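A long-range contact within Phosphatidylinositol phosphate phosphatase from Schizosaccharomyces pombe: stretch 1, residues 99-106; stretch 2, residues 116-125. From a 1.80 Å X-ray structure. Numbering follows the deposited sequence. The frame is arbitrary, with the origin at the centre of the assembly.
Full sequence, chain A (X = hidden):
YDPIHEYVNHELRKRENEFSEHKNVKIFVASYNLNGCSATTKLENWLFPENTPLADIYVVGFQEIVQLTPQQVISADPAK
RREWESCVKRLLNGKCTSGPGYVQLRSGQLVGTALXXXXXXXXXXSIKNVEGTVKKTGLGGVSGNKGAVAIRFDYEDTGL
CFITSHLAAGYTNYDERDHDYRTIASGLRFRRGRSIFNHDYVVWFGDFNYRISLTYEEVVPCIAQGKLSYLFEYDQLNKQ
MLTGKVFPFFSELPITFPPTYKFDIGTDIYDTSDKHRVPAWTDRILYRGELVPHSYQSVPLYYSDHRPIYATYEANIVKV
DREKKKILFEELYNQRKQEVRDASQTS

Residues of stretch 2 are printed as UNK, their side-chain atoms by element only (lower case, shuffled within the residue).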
# COMPACT_ATOMS: atom_id res chain seq x y z
N GLY A 99 -18.78 18.95 11.16
CA GLY A 99 -19.11 17.57 11.47
C GLY A 99 -17.97 16.58 11.66
O GLY A 99 -16.84 17.00 11.97
N PRO A 100 -18.27 15.27 11.50
CA PRO A 100 -17.39 14.10 11.61
C PRO A 100 -16.09 14.17 10.82
O PRO A 100 -16.01 14.65 9.67
CB PRO A 100 -18.28 12.94 11.14
CG PRO A 100 -19.59 13.33 11.68
CD PRO A 100 -19.66 14.81 11.31
N GLY A 101 -15.07 13.69 11.52
CA GLY A 101 -13.75 13.67 10.96
C GLY A 101 -13.37 12.24 10.62
O GLY A 101 -14.14 11.43 10.05
N TYR A 102 -12.13 11.96 10.98
CA TYR A 102 -11.50 10.71 10.71
C TYR A 102 -11.22 10.00 12.02
O TYR A 102 -10.99 10.67 13.03
CB TYR A 102 -10.17 10.98 10.02
CG TYR A 102 -10.32 11.40 8.58
CD1 TYR A 102 -10.64 12.71 8.24
CD2 TYR A 102 -10.25 10.44 7.54
CE1 TYR A 102 -10.89 13.08 6.90
CE2 TYR A 102 -10.52 10.79 6.21
CZ TYR A 102 -10.84 12.10 5.90
OH TYR A 102 -11.20 12.45 4.61
N VAL A 103 -11.21 8.68 11.97
CA VAL A 103 -10.89 7.89 13.12
C VAL A 103 -9.77 6.92 12.70
O VAL A 103 -9.67 6.56 11.51
CB VAL A 103 -12.06 7.04 13.61
CG1 VAL A 103 -13.18 7.96 14.15
CG2 VAL A 103 -12.56 6.16 12.51
N GLN A 104 -8.95 6.52 13.68
CA GLN A 104 -7.90 5.53 13.39
C GLN A 104 -8.55 4.17 13.54
O GLN A 104 -9.08 3.79 14.61
CB GLN A 104 -6.74 5.67 14.37
CG GLN A 104 -5.73 4.49 14.36
CD GLN A 104 -4.61 4.77 15.32
OE1 GLN A 104 -4.13 5.91 15.38
NE2 GLN A 104 -4.19 3.75 16.10
N LEU A 105 -8.53 3.42 12.47
CA LEU A 105 -9.09 2.09 12.48
C LEU A 105 -8.17 1.18 13.28
O LEU A 105 -8.61 0.40 14.19
CB LEU A 105 -9.19 1.59 11.04
CG LEU A 105 -9.91 0.32 10.73
CD1 LEU A 105 -11.42 0.55 11.04
CD2 LEU A 105 -9.70 -0.07 9.22
N ARG A 106 -6.89 1.21 12.93
CA ARG A 106 -5.92 0.33 13.58
C ARG A 106 -4.49 0.72 13.19
O ARG A 106 -4.30 1.37 12.14
CB ARG A 106 -6.10 -1.15 13.12
CG ARG A 106 -5.26 -2.05 14.12
CD ARG A 106 -4.54 -3.45 13.90
NE ARG A 106 -5.53 -4.46 13.93
CZ ARG A 106 -5.56 -5.76 14.23
NH1 ARG A 106 -4.60 -6.65 14.64
NH2 ARG A 106 -6.78 -6.21 14.04
N UNK A 116 -0.48 2.70 9.93
CA UNK A 116 -1.68 3.15 10.62
C UNK A 116 -2.69 3.52 9.56
O UNK A 116 -2.34 4.14 8.51
s UNK A 116 -0.02 6.78 12.02
c UNK A 116 -1.35 4.35 11.54
c UNK A 116 1.28 6.03 12.74
c UNK A 116 -0.68 5.47 10.81
N UNK A 117 -3.95 3.15 9.81
CA UNK A 117 -4.99 3.39 8.82
C UNK A 117 -6.14 4.22 9.44
O UNK A 117 -6.62 3.90 10.55
c UNK A 117 -4.85 -0.01 6.82
c UNK A 117 -6.74 2.29 7.31
c UNK A 117 -4.38 1.28 7.52
c UNK A 117 -5.51 2.02 8.29
N UNK A 118 -6.47 5.33 8.77
CA UNK A 118 -7.56 6.21 9.19
C UNK A 118 -8.67 6.22 8.15
O UNK A 118 -8.39 6.10 6.95
c UNK A 118 -4.65 7.57 10.05
c UNK A 118 -3.66 7.74 11.02
c UNK A 118 -5.99 7.77 10.39
c UNK A 118 -7.06 7.63 9.37
c UNK A 118 -6.32 8.15 11.69
c UNK A 118 -4.01 8.11 12.30
c UNK A 118 -5.31 8.32 12.65
N UNK A 119 -9.93 6.35 8.54
CA UNK A 119 -10.99 6.46 7.52
C UNK A 119 -11.99 7.48 8.02
O UNK A 119 -11.98 7.87 9.22
c UNK A 119 -11.71 5.12 7.30
s UNK A 119 -12.41 4.38 8.80
N UNK A 120 -12.83 7.95 7.09
CA UNK A 120 -13.87 8.88 7.48
C UNK A 120 -14.80 8.11 8.44
O UNK A 120 -15.00 6.90 8.27
n UNK A 120 -15.11 11.41 1.80
c UNK A 120 -14.66 9.29 6.26
c UNK A 120 -14.76 10.34 4.01
c UNK A 120 -14.26 11.46 3.09
c UNK A 120 -13.94 10.22 5.34
N UNK A 121 -15.35 8.78 9.43
CA UNK A 121 -16.31 8.08 10.32
C UNK A 121 -17.45 7.44 9.52
O UNK A 121 -17.93 6.35 9.85
c UNK A 121 -16.91 9.05 11.35
c UNK A 121 -15.90 9.43 12.40
o UNK A 121 -17.68 9.67 14.02
c UNK A 121 -16.51 10.00 13.71
o UNK A 121 -15.80 10.75 14.43
N UNK A 122 -17.86 8.11 8.45
CA UNK A 122 -18.94 7.60 7.61
C UNK A 122 -18.61 6.28 6.92
O UNK A 122 -19.50 5.58 6.48
o UNK A 122 -18.22 9.02 5.77
c UNK A 122 -19.33 8.65 6.57
N UNK A 123 -17.33 5.93 6.81
CA UNK A 123 -16.97 4.67 6.17
C UNK A 123 -17.05 3.52 7.16
O UNK A 123 -17.13 2.35 6.78
c UNK A 123 -15.50 4.70 5.65
s UNK A 123 -15.27 5.79 4.28
N UNK A 124 -16.98 3.83 8.44
CA UNK A 124 -16.94 2.75 9.43
C UNK A 124 -17.96 1.62 9.34
O UNK A 124 -17.60 0.45 9.49
c UNK A 124 -16.94 3.33 10.83
c UNK A 124 -15.61 3.63 11.48
c UNK A 124 -15.92 4.02 12.94
c UNK A 124 -14.69 2.40 11.41
N UNK A 125 -19.24 1.93 9.11
CA UNK A 125 -20.23 0.84 9.03
C UNK A 125 -19.93 -0.18 7.95
O UNK A 125 -20.37 -1.31 8.05
c UNK A 125 -19.91 3.25 9.07
c UNK A 125 -21.54 1.57 8.77
c UNK A 125 -21.35 2.90 9.44

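Position 116 has four side-chain atoms in an unbranched row: two carbons, a sulfur, a carbon. The end of the row leads away from stretch 1. That is a thioether, so the residue is Met 116. Its CA lies 3.5 Å from Arg 106 O.

Position 117 has four carbons, forked at the first, with one arm two carbons long. The one-carbon arm lies 4.2 Å from Leu 105 CD2. A fork at CB with unequal arms identifies Ile 117. The backbone bonds twice: Ile 117 N donates to Arg 106 O (3.0 Å), and Leu 105 N donates to Ile 117 O (2.8 Å).

Position 118 has one carbon and then a ring of six carbons. A ring carbon lies 3.5 Å from Gln 104 CB, on the same side of the sheet. No oxygen is attached to the ring, so this is Phe 118 and not tyrosine.

Position 119 has one carbon and one sulfur. The sulfur lies 4.1 Å from Val 103 CG2. This is Cys 119. Cys 119 N donates to Val 103 O, and Val 103 N donates to Cys 119 O, both at 3.0 Å.

Position 120 has four carbons in a row ending in nitrogen. Its CB points away from stretch 1, yet the extended chain passes the tyrosine, with its last carbon 3.6 Å from Tyr 102 OH. This is Lys 120.

Position 121 has three carbons, the third carrying two oxygens. The second carbon lies 3.6 Å from Val 103 CG1, so the aliphatic part packs here. Two oxygens on the last carbon make a carboxylate; an amide would carry one oxygen and one nitrogen. This is Glu 121. Glu 121 N donates to Gly 101 O (3.0 Å).

Position 122 has one carbon and one oxygen, without contact to stretch 1: Ser 122.

Position 123 has one carbon and one sulfur, buried but out of reach: Cys 123.

Position 124 has four carbons, forked at the second. One end carbon lies 3.8 Å from Leu 105 CD1, the other 4.0 Å from Val 103 CG2. This is Leu 124.

Position 125 has three carbons closing a ring onto the backbone N, out of reach: Pro 125.

Four backbone hydrogen bonds join the antiparallel strands, and a fifth, Glu 121 N to Gly 101 O, continues the ladder just past them. A beta bulge between Gln 104 and Arg 106 shifts the register by one. Val 103 and Cys 119 share one face; Gln 104 and Phe 118 share the other. After the strand, a 3-10 segment brings Leu 124 back to Val 103 and Leu 105, extending the apolar packing.

Stretch 2 (116-125) MIFCKESCLP
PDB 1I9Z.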